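Local coordinates for protein neuraminidase (Influenza A virus, PDB 4K3Y) that is a neuraminidase-like surface glycoprotein of a bat influenza A virus that assembles as a tetramer of beta-propellers and probably lacks typical sialidase activity, at residues Lys51-Gly63 and Ser74-Pro88. Sequence-based numbering, arbitrary orientation.
Sequences KECRRFFVSMGYG and SEQMNVYSVKLGDPP
R54 reaches across to S81 and grips its hydroxyl side-on. NE and NH2 both donate to S81 OG, at 2.8 Å from NE and 2.9 Å from NH2. OG lies in the guanidinium plane. The arginine chain bends at chi3 (74°), which turns the group over the neighbouring strand, so that one face rests on the backbone at V82 and K83. At another edge NH1 forms a salt bridge to E52 OE2, 3.1 Å away, meeting the carboxylate from above its plane. The other carboxylate oxygen, E52 OE1, packs on K83 CG at 3.3 Å, and the two chains cross at about a right angle. S81 OG also hydrogen-bonds E96 OE2 on the next strand. The carboxylates of E52 and E96 probably help balance the charge of R54.

S81 CB sits over one face of the F56 ring as a CH-pi contact, 3.7 Å from the centroid. The rings of F45 and W111 also meet F56.

These are the two inner strands, 53-61 and 78-83, of a four-stranded antiparallel propeller blade. Paired backbone hydrogen bonds join R55 to V82 and F57 to Y80. S59 N adds one to N78 O. L84, within the type II turn from K83 to D86, donates from its N to C53 O.

R55, F57, Y80 and V82 share the sheet face turned away from F56. F57 CG stands between its backbone N and carbonyl carbon (chi1 61°), which swings the ring across to Y80. Y80 CB lies over one ring face, 3.5 Å from F57 CZ. V82 CG1 comes to the ring edge, and P88 CB approaches F57 CZ obliquely. P88 CD lies over one face of the R55 guanidinium, 4.0 Å from R55 NH2. R55 NH1 hydrogen-bonds N44 OD1 on strand 40-48.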
ATOM      1  N   LYS C  51      14.434   0.569   9.692  1.00 68.63           N
ATOM      2  CA  LYS C  51      13.737   1.425   8.729  1.00 69.19           C
ATOM      3  C   LYS C  51      12.576   2.238   9.330  1.00 73.90           C
ATOM      4  O   LYS C  51      12.282   3.332   8.852  1.00 71.53           O
ATOM      5  CB  LYS C  51      13.225   0.592   7.548  1.00 69.82           C
ATOM      6  CG  LYS C  51      14.272  -0.328   6.919  1.00101.38           C
ATOM      7  CD  LYS C  51      15.480   0.451   6.383  1.00113.52           C
ATOM      8  CE  LYS C  51      16.558  -0.471   5.801  1.00110.98           C
ATOM      9  NZ  LYS C  51      17.899   0.185   5.755  1.00103.40           N
ATOM     10  N   GLU C  52      11.917   1.708  10.363  1.00 72.15           N
ATOM     11  CA  GLU C  52      10.733   2.369  10.932  1.00 62.89           C
ATOM     12  C   GLU C  52      10.402   1.916  12.362  1.00 64.00           C
ATOM     13  O   GLU C  52      10.996   0.967  12.890  1.00 62.40           O
ATOM     14  CB  GLU C  52       9.507   2.138  10.035  1.00 55.27           C
ATOM     15  CG  GLU C  52       9.263   0.664   9.763  1.00 63.43           C
ATOM     16  CD  GLU C  52       8.058   0.393   8.886  1.00 72.36           C
ATOM     17  OE1 GLU C  52       7.623   1.319   8.160  1.00 76.55           O
ATOM     18  OE2 GLU C  52       7.552  -0.762   8.921  1.00 67.60           O
ATOM     19  N   CYS C  53       9.443   2.604  12.982  1.00 52.45           N
ATOM     20  CA  CYS C  53       8.883   2.154  14.248  1.00 48.62           C
ATOM     21  C   CYS C  53       7.523   1.527  13.970  1.00 57.25           C
ATOM     22  O   CYS C  53       6.723   2.090  13.213  1.00 62.66           O
ATOM     23  CB  CYS C  53       8.755   3.325  15.222  1.00 48.32           C
ATOM     24  SG  CYS C  53      10.334   3.806  15.919  1.00 74.22           S
ATOM     25  N   ARG C  54       7.257   0.354  14.544  1.00 59.16           N
ATOM     26  CA  ARG C  54       5.924  -0.241  14.389  1.00 56.32           C
ATOM     27  C   ARG C  54       5.171  -0.339  15.705  1.00 59.19           C
ATOM     28  O   ARG C  54       5.757  -0.545  16.776  1.00 62.17           O
ATOM     29  CB  ARG C  54       5.956  -1.615  13.692  1.00 56.13           C
ATOM     30  CG  ARG C  54       6.433  -1.566  12.246  1.00 50.84           C
ATOM     31  CD  ARG C  54       6.280  -2.905  11.524  1.00 44.90           C
ATOM     32  NE  ARG C  54       4.890  -3.233  11.164  1.00 50.73           N
ATOM     33  CZ  ARG C  54       4.162  -2.596  10.238  1.00 48.38           C
ATOM     34  NH1 ARG C  54       4.670  -1.560   9.575  1.00 39.86           N
ATOM     35  NH2 ARG C  54       2.910  -2.983   9.977  1.00 44.10           N
ATOM     36  N   ARG C  55       3.860  -0.172  15.587  1.00 60.00           N
ATOM     37  CA  ARG C  55       2.918  -0.288  16.691  1.00 53.39           C
ATOM     38  C   ARG C  55       2.325  -1.694  16.651  1.00 56.63           C
ATOM     39  O   ARG C  55       1.458  -1.996  15.813  1.00 56.12           O
ATOM     40  CB  ARG C  55       1.771   0.717  16.508  1.00 44.83           C
ATOM     41  CG  ARG C  55       1.117   1.137  17.796  1.00 52.21           C
ATOM     42  CD  ARG C  55      -0.374   0.906  17.818  1.00 50.47           C
ATOM     43  NE  ARG C  55      -1.122   2.136  17.540  1.00 53.95           N
ATOM     44  CZ  ARG C  55      -2.369   2.389  17.944  1.00 61.07           C
ATOM     45  NH1 ARG C  55      -3.038   1.515  18.679  1.00 45.86           N
ATOM     46  NH2 ARG C  55      -2.946   3.539  17.620  1.00 71.47           N
ATOM     47  N   PHE C  56       2.791  -2.554  17.543  1.00 58.92           N
ATOM     48  CA  PHE C  56       2.215  -3.877  17.669  1.00 54.36           C
ATOM     49  C   PHE C  56       1.056  -3.884  18.650  1.00 56.91           C
ATOM     50  O   PHE C  56       1.033  -3.109  19.613  1.00 56.46           O
ATOM     51  CB  PHE C  56       3.290  -4.849  18.096  1.00 50.32           C
ATOM     52  CG  PHE C  56       4.280  -5.114  17.028  1.00 59.25           C
ATOM     53  CD1 PHE C  56       5.304  -4.211  16.772  1.00 57.67           C
ATOM     54  CD2 PHE C  56       4.162  -6.247  16.238  1.00 49.41           C
ATOM     55  CE1 PHE C  56       6.201  -4.448  15.765  1.00 60.08           C
ATOM     56  CE2 PHE C  56       5.054  -6.486  15.230  1.00 58.91           C
ATOM     57  CZ  PHE C  56       6.078  -5.591  14.989  1.00 57.65           C
ATOM     58  N   PHE C  57       0.094  -4.764  18.395  1.00 51.83           N
ATOM     59  CA  PHE C  57      -1.065  -4.892  19.269  1.00 51.56           C
ATOM     60  C   PHE C  57      -1.862  -6.170  19.007  1.00 61.06           C
ATOM     61  O   PHE C  57      -1.629  -6.896  18.021  1.00 56.12           O
ATOM     62  CB  PHE C  57      -1.991  -3.683  19.127  1.00 45.14           C
ATOM     63  CG  PHE C  57      -2.549  -3.508  17.750  1.00 62.69           C
ATOM     64  CD1 PHE C  57      -3.727  -4.151  17.372  1.00 65.56           C
ATOM     65  CD2 PHE C  57      -1.906  -2.694  16.827  1.00 65.59           C
ATOM     66  CE1 PHE C  57      -4.253  -3.982  16.097  1.00 56.85           C
ATOM     67  CE2 PHE C  57      -2.427  -2.526  15.542  1.00 65.72           C
ATOM     68  CZ  PHE C  57      -3.601  -3.169  15.181  1.00 59.74           C
ATOM     69  N   VAL C  58      -2.802  -6.433  19.914  1.00 52.66           N
ATOM     70  CA  VAL C  58      -3.753  -7.525  19.760  1.00 55.95           C
ATOM     71  C   VAL C  58      -5.126  -6.907  19.507  1.00 56.17           C
ATOM     72  O   VAL C  58      -5.468  -5.894  20.108  1.00 64.72           O
ATOM     73  CB  VAL C  58      -3.753  -8.437  21.002  1.00 65.62           C
ATOM     74  CG1 VAL C  58      -4.815  -9.528  20.872  1.00 67.45           C
ATOM     75  CG2 VAL C  58      -2.351  -9.051  21.201  1.00 45.76           C
ATOM     76  N   SER C  59      -5.901  -7.484  18.593  1.00 59.04           N
ATOM     77  CA  SER C  59      -7.158  -6.855  18.170  1.00 66.93           C
ATOM     78  C   SER C  59      -8.342  -7.283  19.029  1.00 91.67           C
ATOM     79  O   SER C  59      -8.280  -8.306  19.718  1.00 98.09           O
ATOM     80  CB  SER C  59      -7.481  -7.259  16.760  1.00 63.31           C
ATOM     81  OG  SER C  59      -7.717  -8.653  16.747  1.00 85.93           O
ATOM     82  N   MET C  60      -9.411  -6.488  18.975  1.00 96.21           N
ATOM     83  CA  MET C  60     -10.686  -6.808  19.612  1.00 95.73           C
ATOM     84  C   MET C  60     -11.824  -6.635  18.594  1.00104.45           C
ATOM     85  O   MET C  60     -12.986  -6.930  18.891  1.00107.42           O
ATOM     86  CB  MET C  60     -10.940  -5.907  20.825  1.00 91.40           C
ATOM     87  CG  MET C  60      -9.844  -5.897  21.885  1.00 91.35           C
ATOM     88  SD  MET C  60     -10.015  -4.512  23.041  1.00152.27           S
ATOM     89  CE  MET C  60     -11.692  -4.726  23.631  1.00 98.75           C
ATOM     90  N   GLY C  61     -11.490  -6.138  17.402  1.00104.52           N
ATOM     91  CA  GLY C  61     -12.446  -6.054  16.309  1.00 98.40           C
ATOM     92  C   GLY C  61     -12.978  -4.675  15.966  1.00 95.20           C
ATOM     93  O   GLY C  61     -12.249  -3.685  15.992  1.00101.05           O
ATOM     94  N   TYR C  62     -14.266  -4.613  15.644  1.00 92.59           N
ATOM     95  CA  TYR C  62     -14.879  -3.382  15.154  1.00 96.95           C
ATOM     96  C   TYR C  62     -16.295  -3.199  15.692  1.00103.80           C
ATOM     97  O   TYR C  62     -16.901  -4.147  16.195  1.00119.09           O
ATOM     98  CB  TYR C  62     -14.960  -3.431  13.627  1.00 99.99           C
ATOM     99  CG  TYR C  62     -13.636  -3.595  12.914  1.00 98.15           C
ATOM    100  CD1 TYR C  62     -12.865  -2.485  12.589  1.00 99.05           C
ATOM    101  CD2 TYR C  62     -13.167  -4.854  12.546  1.00100.40           C
ATOM    102  CE1 TYR C  62     -11.660  -2.621  11.925  1.00100.06           C
ATOM    103  CE2 TYR C  62     -11.956  -5.001  11.880  1.00 96.87           C
ATOM    104  CZ  TYR C  62     -11.206  -3.875  11.574  1.00 97.46           C
ATOM    105  OH  TYR C  62      -9.999  -3.988  10.915  1.00 91.98           O
ATOM    106  N   GLY C  63     -16.825  -1.982  15.569  1.00 90.03           N
ATOM    107  CA  GLY C  63     -18.238  -1.737  15.819  1.00 87.51           C
ATOM    108  C   GLY C  63     -19.110  -2.227  14.666  1.00 99.80           C
ATOM    109  O   GLY C  63     -20.280  -2.586  14.837  1.00102.06           O
ATOM    110  N   SER C  74     -16.728  -7.833  16.076  1.00151.93           N
ATOM    111  CA  SER C  74     -16.282  -8.369  14.773  1.00142.67           C
ATOM    112  C   SER C  74     -15.026  -9.265  14.810  1.00139.47           C
ATOM    113  O   SER C  74     -15.104 -10.441  15.166  1.00139.55           O
ATOM    114  CB  SER C  74     -16.081  -7.247  13.742  1.00135.71           C
ATOM    115  OG  SER C  74     -17.315  -6.760  13.251  1.00129.92           O
ATOM    116  N   GLU C  75     -13.879  -8.697  14.432  1.00142.04           N
ATOM    117  CA  GLU C  75     -12.642  -9.459  14.159  1.00151.10           C
ATOM    118  C   GLU C  75     -11.566  -9.389  15.271  1.00138.16           C
ATOM    119  O   GLU C  75     -10.767  -8.450  15.297  1.00124.02           O
ATOM    120  CB  GLU C  75     -12.046  -8.938  12.841  1.00163.44           C
ATOM    121  CG  GLU C  75     -11.012  -9.814  12.164  1.00166.70           C
ATOM    122  CD  GLU C  75     -10.812  -9.418  10.708  1.00164.64           C
ATOM    123  OE1 GLU C  75     -11.747  -9.596   9.901  1.00156.94           O
ATOM    124  OE2 GLU C  75      -9.710  -8.936  10.371  1.00164.22           O
ATOM    125  N   GLN C  76     -11.520 -10.397  16.152  1.00136.69           N
ATOM    126  CA  GLN C  76     -10.628 -10.394  17.334  1.00137.45           C
ATOM    127  C   GLN C  76      -9.416 -11.344  17.276  1.00137.14           C
ATOM    128  O   GLN C  76      -8.982 -11.758  16.202  1.00147.63           O
ATOM    129  CB  GLN C  76     -11.417 -10.751  18.604  1.00136.33           C
ATOM    130  CG  GLN C  76     -12.783 -10.103  18.741  1.00138.50           C
ATOM    131  CD  GLN C  76     -13.873 -10.868  18.022  1.00140.70           C
ATOM    132  OE1 GLN C  76     -13.609 -11.858  17.338  1.00147.15           O
ATOM    133  NE2 GLN C  76     -15.109 -10.410  18.173  1.00129.86           N
ATOM    134  N   MET C  77      -8.865 -11.629  18.460  1.00121.56           N
ATOM    135  CA  MET C  77      -7.987 -12.780  18.729  1.00105.43           C
ATOM    136  C   MET C  77      -6.607 -12.886  18.032  1.00 89.07           C
ATOM    137  O   MET C  77      -5.901 -13.891  18.190  1.00 72.18           O
ATOM    138  CB  MET C  77      -8.785 -14.092  18.544  1.00115.77           C
ATOM    139  CG  MET C  77      -8.714 -14.697  17.148  1.00126.49           C
ATOM    140  SD  MET C  77     -10.225 -15.526  16.630  1.00219.54           S
ATOM    141  CE  MET C  77     -10.610 -14.579  15.156  1.00 80.21           C
ATOM    142  N   ASN C  78      -6.209 -11.866  17.277  1.00 85.63           N
ATOM    143  CA  ASN C  78      -4.950 -11.950  16.520  1.00 72.05           C
ATOM    144  C   ASN C  78      -3.952 -10.843  16.829  1.00 68.18           C
ATOM    145  O   ASN C  78      -4.308  -9.831  17.444  1.00 68.20           O
ATOM    146  CB  ASN C  78      -5.224 -11.996  15.007  1.00 59.37           C
ATOM    147  CG  ASN C  78      -5.850 -13.301  14.578  1.00 75.72           C
ATOM    148  OD1 ASN C  78      -5.313 -14.378  14.851  1.00 86.81           O
ATOM    149  ND2 ASN C  78      -7.000 -13.221  13.925  1.00 80.71           N
ATOM    150  N   VAL C  79      -2.701 -11.044  16.409  1.00 58.78           N
ATOM    151  CA  VAL C  79      -1.662 -10.013  16.549  1.00 52.80           C
ATOM    152  C   VAL C  79      -1.456  -9.227  15.259  1.00 52.37           C
ATOM    153  O   VAL C  79      -1.362  -9.799  14.166  1.00 64.02           O
ATOM    154  CB  VAL C  79      -0.303 -10.588  17.012  1.00 57.67           C
ATOM    155  CG1 VAL C  79       0.647  -9.445  17.363  1.00 50.36           C
ATOM    156  CG2 VAL C  79      -0.486 -11.520  18.223  1.00 39.68           C
ATOM    157  N   TYR C  80      -1.407  -7.910  15.388  1.00 51.24           N
ATOM    158  CA  TYR C  80      -1.234  -7.041  14.231  1.00 48.92           C
ATOM    159  C   TYR C  80      -0.149  -6.025  14.506  1.00 51.65           C
ATOM    160  O   TYR C  80       0.283  -5.859  15.648  1.00 52.24           O
ATOM    161  CB  TYR C  80      -2.538  -6.301  13.907  1.00 38.63           C
ATOM    162  CG  TYR C  80      -3.650  -7.212  13.455  1.00 54.16           C
ATOM    163  CD1 TYR C  80      -4.485  -7.845  14.381  1.00 47.51           C
ATOM    164  CD2 TYR C  80      -3.870  -7.447  12.099  1.00 57.10           C
ATOM    165  CE1 TYR C  80      -5.511  -8.682  13.963  1.00 63.09           C
ATOM    166  CE2 TYR C  80      -4.892  -8.287  11.675  1.00 50.95           C
ATOM    167  CZ  TYR C  80      -5.710  -8.901  12.605  1.00 67.93           C
ATOM    168  OH  TYR C  80      -6.726  -9.732  12.181  1.00 74.12           O
ATOM    169  N   SER C  81       0.288  -5.348  13.451  1.00 61.82           N
ATOM    170  CA  SER C  81       1.158  -4.192  13.593  1.00 55.16           C
ATOM    171  C   SER C  81       0.728  -3.174  12.556  1.00 47.79           C
ATOM    172  O   SER C  81       0.091  -3.541  11.563  1.00 53.19           O
ATOM    173  CB  SER C  81       2.634  -4.568  13.418  1.00 47.44           C
ATOM    174  OG  SER C  81       2.910  -4.965  12.089  1.00 61.91           O
ATOM    175  N   VAL C  82       1.033  -1.901  12.816  1.00 47.09           N
ATOM    176  CA  VAL C  82       0.990  -0.856  11.793  1.00 55.30           C
ATOM    177  C   VAL C  82       2.267  -0.044  11.907  1.00 57.26           C
ATOM    178  O   VAL C  82       2.998  -0.156  12.890  1.00 59.02           O
ATOM    179  CB  VAL C  82      -0.218   0.097  11.945  1.00 56.87           C
ATOM    180  CG1 VAL C  82      -1.535  -0.663  11.761  1.00 44.41           C
ATOM    181  CG2 VAL C  82      -0.161   0.805  13.294  1.00 49.66           C
ATOM    182  N   LYS C  83       2.560   0.759  10.899  1.00 61.27           N
ATOM    183  CA  LYS C  83       3.690   1.656  11.021  1.00 58.46           C
ATOM    184  C   LYS C  83       3.250   2.700  12.025  1.00 57.73           C
ATOM    185  O   LYS C  83       2.145   3.249  11.892  1.00 45.77           O
ATOM    186  CB  LYS C  83       3.986   2.307   9.677  1.00 54.20           C
ATOM    187  CG  LYS C  83       5.252   3.123   9.625  1.00 62.91           C
ATOM    188  CD  LYS C  83       5.164   4.052   8.438  1.00 73.81           C
ATOM    189  CE  LYS C  83       6.507   4.631   8.044  1.00 82.53           C
ATOM    190  NZ  LYS C  83       6.332   5.469   6.818  1.00 87.96           N
ATOM    191  N   LEU C  84       4.068   2.944  13.051  1.00 58.40           N
ATOM    192  CA  LEU C  84       3.744   3.989  14.033  1.00 56.28           C
ATOM    193  C   LEU C  84       3.535   5.330  13.337  1.00 52.40           C
ATOM    194  O   LEU C  84       4.435   5.825  12.653  1.00 52.72           O
ATOM    195  CB  LEU C  84       4.836   4.131  15.088  1.00 50.58           C
ATOM    196  CG  LEU C  84       4.585   5.263  16.096  1.00 50.39           C
ATOM    197  CD1 LEU C  84       3.432   4.938  17.049  1.00 46.22           C
ATOM    198  CD2 LEU C  84       5.857   5.572  16.881  1.00 52.90           C
ATOM    199  N   GLY C  85       2.346   5.906  13.511  1.00 54.36           N
ATOM    200  CA  GLY C  85       1.987   7.162  12.867  1.00 46.04           C
ATOM    201  C   GLY C  85       0.735   6.956  12.045  1.00 59.74           C
ATOM    202  O   GLY C  85      -0.007   7.902  11.753  1.00 58.13           O
ATOM    203  N   ASP C  86       0.522   5.693  11.667  1.00 66.25           N
ATOM    204  CA  ASP C  86      -0.612   5.273  10.854  1.00 61.59           C
ATOM    205  C   ASP C  86      -1.712   4.777  11.775  1.00 60.85           C
ATOM    206  O   ASP C  86      -1.431   4.165  12.809  1.00 68.42           O
ATOM    207  CB  ASP C  86      -0.190   4.143   9.905  1.00 67.55           C
ATOM    208  CG  ASP C  86       0.597   4.641   8.691  1.00 79.77           C
ATOM    209  OD1 ASP C  86       1.021   5.822   8.667  1.00 79.28           O
ATOM    210  OD2 ASP C  86       0.796   3.834   7.756  1.00 80.04           O
ATOM    211  N   PRO C  87      -2.971   5.041  11.406  1.00 63.63           N
ATOM    212  CA  PRO C  87      -4.119   4.520  12.153  1.00 62.28           C
ATOM    213  C   PRO C  87      -4.276   3.024  11.883  1.00 65.84           C
ATOM    214  O   PRO C  87      -3.867   2.547  10.818  1.00 62.06           O
ATOM    215  CB  PRO C  87      -5.291   5.269  11.525  1.00 59.80           C
ATOM    216  CG  PRO C  87      -4.866   5.449  10.087  1.00 64.52           C
ATOM    217  CD  PRO C  87      -3.381   5.725  10.163  1.00 63.83           C
ATOM    218  N   PRO C  88      -4.832   2.279  12.849  1.00 66.87           N
ATOM    219  CA  PRO C  88      -5.135   0.869  12.588  1.00 65.99           C
ATOM    220  C   PRO C  88      -6.470   0.698  11.877  1.00 62.20           C
ATOM    221  O   PRO C  88      -7.404   0.109  12.420  1.00 55.55           O
ATOM    222  CB  PRO C  88      -5.187   0.250  13.987  1.00 72.00           C
ATOM    223  CG  PRO C  88      -5.582   1.390  14.880  1.00 69.88           C
ATOM    224  CD  PRO C  88      -4.951   2.620  14.280  1.00 63.47           C
TER